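Local coordinates for b11L5F_LGL (Synthetic construct, PDB 6CZG), which probably binds a small fluorogenic ligand inside a computationally designed, eight-stranded antiparallel beta-barrel, at residues A8-G13 and D90-F95; G59-K64 and G85-D90. All coordinates share one frame; numbering follows the deposited sequence.

Contact 1: A8-G13 and D90-F95; sequences ASLLPG and DSPTQF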
ATOM      1  N   ALA A   8     -12.243  -1.341   2.555  1.00 20.19           N
ATOM      2  CA  ALA A   8     -11.811  -2.625   3.101  1.00 22.06           C
ATOM      3  C   ALA A   8     -12.521  -3.788   2.423  1.00 22.31           C
ATOM      4  O   ALA A   8     -11.956  -4.883   2.318  1.00 20.32           O
ATOM      5  CB  ALA A   8     -12.050  -2.667   4.609  1.00 23.88           C
ATOM      6  N   SER A   9     -13.756  -3.577   1.960  1.00 23.92           N
ATOM      7  CA  SER A   9     -14.467  -4.635   1.250  1.00 22.33           C
ATOM      8  C   SER A   9     -13.897  -4.861  -0.143  1.00 25.86           C
ATOM      9  O   SER A   9     -13.947  -5.986  -0.654  1.00 30.52           O
ATOM     10  CB  SER A   9     -15.957  -4.305   1.165  1.00 25.77           C
ATOM     11  OG  SER A   9     -16.656  -4.808   2.291  1.00 31.61           O
ATOM     12  N   LEU A  10     -13.350  -3.818  -0.771  1.00 24.70           N
ATOM     13  CA  LEU A  10     -12.850  -3.928  -2.136  1.00 24.34           C
ATOM     14  C   LEU A  10     -11.352  -4.201  -2.223  1.00 25.66           C
ATOM     15  O   LEU A  10     -10.867  -4.548  -3.305  1.00 24.04           O
ATOM     16  CB  LEU A  10     -13.175  -2.651  -2.919  1.00 27.31           C
ATOM     17  CG  LEU A  10     -14.661  -2.388  -3.165  1.00 25.18           C
ATOM     18  CD1 LEU A  10     -14.852  -1.133  -4.001  1.00 19.36           C
ATOM     19  CD2 LEU A  10     -15.313  -3.589  -3.833  1.00 26.51           C
ATOM     20  N   LEU A  11     -10.613  -4.061  -1.124  1.00 23.41           N
ATOM     21  CA  LEU A  11      -9.158  -4.200  -1.137  1.00 21.74           C
ATOM     22  C   LEU A  11      -8.596  -5.623  -1.238  1.00 25.28           C
ATOM     23  O   LEU A  11      -7.518  -5.784  -1.824  1.00 21.52           O
ATOM     24  CB  LEU A  11      -8.571  -3.528   0.107  1.00 25.30           C
ATOM     25  CG  LEU A  11      -8.172  -2.063  -0.084  1.00 20.08           C
ATOM     26  CD1 LEU A  11      -7.624  -1.475   1.207  1.00 20.63           C
ATOM     27  CD2 LEU A  11      -7.164  -1.925  -1.217  1.00 18.21           C
ATOM     28  N   PRO A  12      -9.233  -6.662  -0.682  1.00 25.30           N
ATOM     29  CA  PRO A  12      -8.596  -7.990  -0.686  1.00 25.01           C
ATOM     30  C   PRO A  12      -8.166  -8.437  -2.077  1.00 25.64           C
ATOM     31  O   PRO A  12      -8.915  -8.314  -3.049  1.00 24.29           O
ATOM     32  CB  PRO A  12      -9.687  -8.903  -0.119  1.00 25.50           C
ATOM     33  CG  PRO A  12     -10.471  -8.026   0.761  1.00 27.11           C
ATOM     34  CD  PRO A  12     -10.503  -6.695   0.070  1.00 24.06           C
ATOM     35  N   GLY A  13      -6.942  -8.966  -2.166  1.00 24.58           N
ATOM     36  CA  GLY A  13      -6.402  -9.443  -3.420  1.00 24.48           C
ATOM     37  C   GLY A  13      -5.068  -8.796  -3.726  1.00 22.81           C
ATOM     38  O   GLY A  13      -4.407  -8.236  -2.844  1.00 19.69           O
ATOM     39  N   ASP A  90     -10.618   4.996  -5.685  1.00 28.79           N
ATOM     40  CA  ASP A  90     -10.986   5.705  -6.905  1.00 26.43           C
ATOM     41  C   ASP A  90     -11.976   4.918  -7.749  1.00 28.92           C
ATOM     42  O   ASP A  90     -12.920   5.496  -8.297  1.00 30.03           O
ATOM     43  CB  ASP A  90      -9.738   6.017  -7.736  1.00 28.08           C
ATOM     44  CG  ASP A  90      -9.933   7.205  -8.658  1.00 35.76           C
ATOM     45  OD1 ASP A  90      -9.408   8.295  -8.347  1.00 44.22           O
ATOM     46  OD2 ASP A  90     -10.614   7.049  -9.693  1.00 41.01           O
ATOM     47  N   SER A  91     -11.776   3.609  -7.857  1.00 28.14           N
ATOM     48  CA  SER A  91     -12.702   2.716  -8.534  1.00 26.14           C
ATOM     49  C   SER A  91     -12.467   1.311  -8.004  1.00 26.64           C
ATOM     50  O   SER A  91     -11.416   1.040  -7.408  1.00 25.84           O
ATOM     51  CB  SER A  91     -12.510   2.764 -10.059  1.00 28.10           C
ATOM     52  OG  SER A  91     -11.494   1.870 -10.475  1.00 25.49           O
ATOM     53  N   PRO A  92     -13.424   0.395  -8.190  1.00 26.63           N
ATOM     54  CA  PRO A  92     -13.211  -0.991  -7.740  1.00 22.81           C
ATOM     55  C   PRO A  92     -11.964  -1.650  -8.317  1.00 20.95           C
ATOM     56  O   PRO A  92     -11.576  -2.719  -7.828  1.00 24.64           O
ATOM     57  CB  PRO A  92     -14.485  -1.708  -8.205  1.00 26.85           C
ATOM     58  CG  PRO A  92     -15.521  -0.639  -8.203  1.00 24.99           C
ATOM     59  CD  PRO A  92     -14.814   0.624  -8.622  1.00 26.27           C
ATOM     60  N   THR A  93     -11.330  -1.059  -9.329  1.00 21.75           N
ATOM     61  CA  THR A  93     -10.106  -1.597  -9.907  1.00 20.24           C
ATOM     62  C   THR A  93      -8.899  -0.689  -9.700  1.00 22.84           C
ATOM     63  O   THR A  93      -7.823  -0.981 -10.233  1.00 21.14           O
ATOM     64  CB  THR A  93     -10.298  -1.868 -11.402  1.00 23.90           C
ATOM     65  OG1 THR A  93     -10.846  -0.705 -12.035  1.00 21.75           O
ATOM     66  CG2 THR A  93     -11.232  -3.051 -11.618  1.00 19.81           C
ATOM     67  N   GLN A  94      -9.041   0.399  -8.944  1.00 19.49           N
ATOM     68  CA  GLN A  94      -7.934   1.333  -8.774  1.00 23.92           C
ATOM     69  C   GLN A  94      -8.055   2.079  -7.454  1.00 26.38           C
ATOM     70  O   GLN A  94      -9.095   2.678  -7.166  1.00 25.23           O
ATOM     71  CB  GLN A  94      -7.876   2.334  -9.934  1.00 23.68           C
ATOM     72  CG  GLN A  94      -6.566   3.102 -10.016  1.00 25.62           C
ATOM     73  CD  GLN A  94      -6.656   4.315 -10.920  1.00 29.50           C
ATOM     74  OE1 GLN A  94      -7.586   5.115 -10.815  1.00 37.19           O
ATOM     75  NE2 GLN A  94      -5.685   4.458 -11.815  1.00 33.70           N
ATOM     76  N   PHE A  95      -6.981   2.040  -6.669  1.00 21.26           N
ATOM     77  CA  PHE A  95      -6.829   2.843  -5.465  1.00 20.15           C
ATOM     78  C   PHE A  95      -5.701   3.848  -5.663  1.00 21.05           C
ATOM     79  O   PHE A  95      -4.792   3.630  -6.468  1.00 23.96           O
ATOM     80  CB  PHE A  95      -6.524   1.966  -4.245  1.00 20.40           C
ATOM     81  CG  PHE A  95      -7.742   1.358  -3.610  1.00 23.27           C
ATOM     82  CD1 PHE A  95      -8.356   0.254  -4.176  1.00 21.84           C
ATOM     83  CD2 PHE A  95      -8.264   1.884  -2.440  1.00 22.81           C
ATOM     84  CE1 PHE A  95      -9.474  -0.312  -3.591  1.00 21.42           C
ATOM     85  CE2 PHE A  95      -9.382   1.323  -1.850  1.00 24.45           C
ATOM     86  CZ  PHE A  95      -9.987   0.224  -2.426  1.00 21.73           C
TER
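L11 lays a methyl on the ring of F95 while L10, its neighbour in the chain, touches the edge of that ring, and together they join the helix 6-10 region to a hairpin end. The F95 side chain can be followed outward. From CB the ring carbon CG stands anti to the carbonyl carbon (chi1 -83°), which lays the ring against L10 and L11. F95 CG is still 4.1 Å from L11 CD2, and CD1 and CD2 of the ring lie under the same methyl. Further out, CE1 draws in to 3.7 Å of L11 CD2, CE2 faces both L11 CD2 and CG, and CZ at the far end also comes within 3.7 Å of L11 CG. The methyl sits almost centrally: L11 CD2 is 3.7 Å from the centroid of the F95 ring and 11° off its normal, a CH-pi contact over one face. At the ring's edge, L10 CB approaches F95 CZ at 4.3 Å. The CD1 branch of L10 reaches the turn, 4.1 Å from P92 CA.

That turn is a type I turn from S91 to Q94, entered through a classic beta bulge in which the amides of D90 and S91 both bond to Q94 O. W15 meets F95 edge-to-face and also bonds through its NE1 to L11 O; R113 reaches P12 O. F95 thus packs the segment that follows the short helix against the hairpin end of the barrel. G13, W15 and R113 recall the glycine-x-tryptophan signature and last-strand arginine of the lipocalin-like (calycin) barrels.

Contact 2: G59-K64 and G85-D90; sequences GKVTCK and GQLTLD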
ATOM      1  N   GLY A  59       2.446  -4.956   6.890  1.00 25.19           N
ATOM      2  CA  GLY A  59       1.761  -4.046   7.784  1.00 25.22           C
ATOM      3  C   GLY A  59       0.262  -4.250   7.769  1.00 22.17           C
ATOM      4  O   GLY A  59      -0.221  -5.338   7.440  1.00 23.34           O
ATOM      5  N   LYS A  60      -0.487  -3.204   8.105  1.00 21.44           N
ATOM      6  CA  LYS A  60      -1.936  -3.289   8.149  1.00 24.37           C
ATOM      7  C   LYS A  60      -2.542  -2.007   7.600  1.00 23.30           C
ATOM      8  O   LYS A  60      -1.945  -0.931   7.679  1.00 25.54           O
ATOM      9  CB  LYS A  60      -2.443  -3.538   9.577  1.00 26.63           C
ATOM     10  N   VAL A  61      -3.740  -2.143   7.041  1.00 21.52           N
ATOM     11  CA  VAL A  61      -4.542  -1.020   6.582  1.00 21.27           C
ATOM     12  C   VAL A  61      -5.829  -1.003   7.391  1.00 17.79           C
ATOM     13  O   VAL A  61      -6.420  -2.055   7.662  1.00 22.42           O
ATOM     14  CB  VAL A  61      -4.838  -1.098   5.068  1.00 22.42           C
ATOM     15  CG1 VAL A  61      -3.586  -0.768   4.269  1.00 24.32           C
ATOM     16  CG2 VAL A  61      -5.355  -2.475   4.695  1.00 23.02           C
ATOM     17  N   THR A  62      -6.254   0.193   7.783  1.00 17.17           N
ATOM     18  CA  THR A  62      -7.369   0.373   8.698  1.00 20.64           C
ATOM     19  C   THR A  62      -8.390   1.315   8.082  1.00 22.66           C
ATOM     20  O   THR A  62      -8.023   2.327   7.480  1.00 21.24           O
ATOM     21  CB  THR A  62      -6.892   0.936  10.043  1.00 16.95           C
ATOM     22  OG1 THR A  62      -6.014  -0.004  10.674  1.00 25.21           O
ATOM     23  CG2 THR A  62      -8.071   1.220  10.952  1.00 18.53           C
ATOM     24  N   CYS A  63      -9.669   0.970   8.229  1.00 21.46           N
ATOM     25  CA  CYS A  63     -10.746   1.841   7.774  1.00 23.14           C
ATOM     26  C   CYS A  63     -10.580   3.241   8.348  1.00 21.98           C
ATOM     27  O   CYS A  63     -10.446   3.419   9.561  1.00 21.10           O
ATOM     28  CB  CYS A  63     -12.102   1.264   8.186  1.00 19.23           C
ATOM     29  SG  CYS A  63     -12.663  -0.168   7.233  1.00 21.81           S
ATOM     30  N   LYS A  64     -10.571   4.234   7.460  1.00 22.20           N
ATOM     31  CA  LYS A  64     -10.525   5.639   7.841  1.00 22.25           C
ATOM     32  C   LYS A  64     -11.849   6.330   7.548  1.00 27.15           C
ATOM     33  O   LYS A  64     -12.485   6.878   8.452  1.00 32.38           O
ATOM     34  CB  LYS A  64      -9.375   6.339   7.104  1.00 26.46           C
ATOM     35  CG  LYS A  64      -8.815   7.559   7.806  1.00 28.20           C
ATOM     36  CD  LYS A  64      -8.204   8.514   6.794  1.00 27.52           C
ATOM     37  CE  LYS A  64      -7.552   9.705   7.469  1.00 31.79           C
ATOM     38  NZ  LYS A  64      -6.367  10.184   6.706  1.00 33.17           N
ATOM     39  N   GLY A  85       0.614   6.283   5.253  1.00 27.33           N
ATOM     40  CA  GLY A  85      -0.124   7.078   4.294  1.00 24.28           C
ATOM     41  C   GLY A  85      -1.604   6.785   4.318  1.00 27.02           C
ATOM     42  O   GLY A  85      -2.147   6.317   5.320  1.00 26.85           O
ATOM     43  N   GLN A  86      -2.256   7.086   3.196  1.00 21.79           N
ATOM     44  CA  GLN A  86      -3.695   6.924   3.052  1.00 22.91           C
ATOM     45  C   GLN A  86      -4.003   6.327   1.689  1.00 22.34           C
ATOM     46  O   GLN A  86      -3.474   6.788   0.674  1.00 22.78           O
ATOM     47  CB  GLN A  86      -4.415   8.269   3.215  1.00 22.50           C
ATOM     48  CG  GLN A  86      -5.881   8.247   2.824  1.00 23.62           C
ATOM     49  CD  GLN A  86      -6.572   9.571   3.090  1.00 30.33           C
ATOM     50  OE1 GLN A  86      -6.346  10.206   4.118  1.00 38.88           O
ATOM     51  NE2 GLN A  86      -7.416   9.995   2.156  1.00 32.17           N
ATOM     52  N   LEU A  87      -4.856   5.305   1.670  1.00 20.08           N
ATOM     53  CA  LEU A  87      -5.354   4.717   0.434  1.00 21.20           C
ATOM     54  C   LEU A  87      -6.743   5.267   0.145  1.00 22.75           C
ATOM     55  O   LEU A  87      -7.622   5.232   1.012  1.00 19.39           O
ATOM     56  CB  LEU A  87      -5.398   3.191   0.524  1.00 22.70           C
ATOM     57  CG  LEU A  87      -4.082   2.449   0.280  1.00 23.77           C
ATOM     58  CD1 LEU A  87      -4.208   0.983   0.670  1.00 26.81           C
ATOM     59  CD2 LEU A  87      -3.643   2.589  -1.167  1.00 24.32           C
ATOM     60  N   THR A  88      -6.938   5.771  -1.069  1.00 20.37           N
ATOM     61  CA  THR A  88      -8.202   6.372  -1.478  1.00 21.74           C
ATOM     62  C   THR A  88      -8.826   5.521  -2.572  1.00 23.37           C
ATOM     63  O   THR A  88      -8.189   5.256  -3.597  1.00 20.02           O
ATOM     64  CB  THR A  88      -7.998   7.806  -1.968  1.00 19.67           C
ATOM     65  OG1 THR A  88      -7.401   8.588  -0.927  1.00 19.87           O
ATOM     66  CG2 THR A  88      -9.330   8.426  -2.366  1.00 20.02           C
ATOM     67  N   LEU A  89     -10.066   5.093  -2.351  1.00 22.97           N
ATOM     68  CA  LEU A  89     -10.800   4.334  -3.356  1.00 22.71           C
ATOM     69  C   LEU A  89     -11.178   5.256  -4.507  1.00 24.96           C
ATOM     70  O   LEU A  89     -11.966   6.191  -4.332  1.00 30.51           O
ATOM     71  CB  LEU A  89     -12.040   3.696  -2.737  1.00 25.19           C
ATOM     72  CG  LEU A  89     -13.044   3.085  -3.720  1.00 30.52           C
ATOM     73  CD1 LEU A  89     -12.447   1.872  -4.413  1.00 26.12           C
ATOM     74  CD2 LEU A  89     -14.341   2.718  -3.013  1.00 31.89           C
ATOM     75  N   ASP A  90     -10.618   4.996  -5.685  1.00 28.79           N
ATOM     76  CA  ASP A  90     -10.986   5.705  -6.905  1.00 26.43           C
ATOM     77  C   ASP A  90     -11.976   4.918  -7.749  1.00 28.92           C
ATOM     78  O   ASP A  90     -12.920   5.496  -8.297  1.00 30.03           O
ATOM     79  CB  ASP A  90      -9.738   6.017  -7.736  1.00 28.08           C
ATOM     80  CG  ASP A  90      -9.933   7.205  -8.658  1.00 35.76           C
ATOM     81  OD1 ASP A  90      -9.408   8.295  -8.347  1.00 44.22           O
ATOM     82  OD2 ASP A  90     -10.614   7.049  -9.693  1.00 41.01           O
TER
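K64 and Q86 meet through a side-chain hydrogen bond, and V61 and L87 through their methyls, although strands 54-65 and 81-91 are not neighbours: strand 68-75 runs between them. The pairs V61-L87 and K64-Q86 are each 8.4 Å apart between CA atoms, so everything here is done by side chains.

On the second strand Q86 comes first. Its CG is anti to the backbone N (chi1 169°) and the chain beyond is extended, carrying the amide out to the lysine, whose own chain lies at about a right angle to it. K64 NZ donates to Q86 OE1 at 2.6 Å, with a C=O...N angle of 146° and the donor tilted 28° out of the carbonyl plane. The aliphatic part of the lysine stays close as well, K64 CE being 3.6 Å from Q86 OE1. D70, on the intervening strand, makes a long and weak ion pair with the ammonium group.

L87, next along, is buried and turns to the barrel interior, where its CD1 lies 4.1 Å from V61 CG1 as the two side chains pass at an oblique angle. V71 of strand 68-75 touches both. T88 returns to the polar side: its OG1 accepts a weak bond of 3.4 Å from Q86 NE2, so the amide has a partner at each end. A leucine in place of Q86 would probably leave the K64 ammonium without its carbonyl acceptor and T88 OG1 without this weak donor.

The long chains of K64 and Q86 make the polar tie on the exposed side; the apolar V61-L87 contact across an intervening strand fits the interior of a closed antiparallel barrel, where curvature brings inward side chains together.

Contact 2 is nested along the chain inside the loop closed by contact 1: 8-13 comes first, then 59-64, then 85-90, which runs into 90-95 through the shared D90. Their centres lie 10 Å apart, and both use strand 81-91, whose sheet neighbour 94-101 supplies F95. The two also touch directly. L89, which follows Q86 and L87 on strand 81-91 and precedes the turn of contact 1, packs its CD1 3.6 Å from F95 CZ, and A8 CB lies 3.7 Å from C63 SG. Through the C5-C63 disulfide the chain just before the helix is tied covalently, and the residues of the helix by packing, to a barrel whose non-neighbouring strands meet in contact 2.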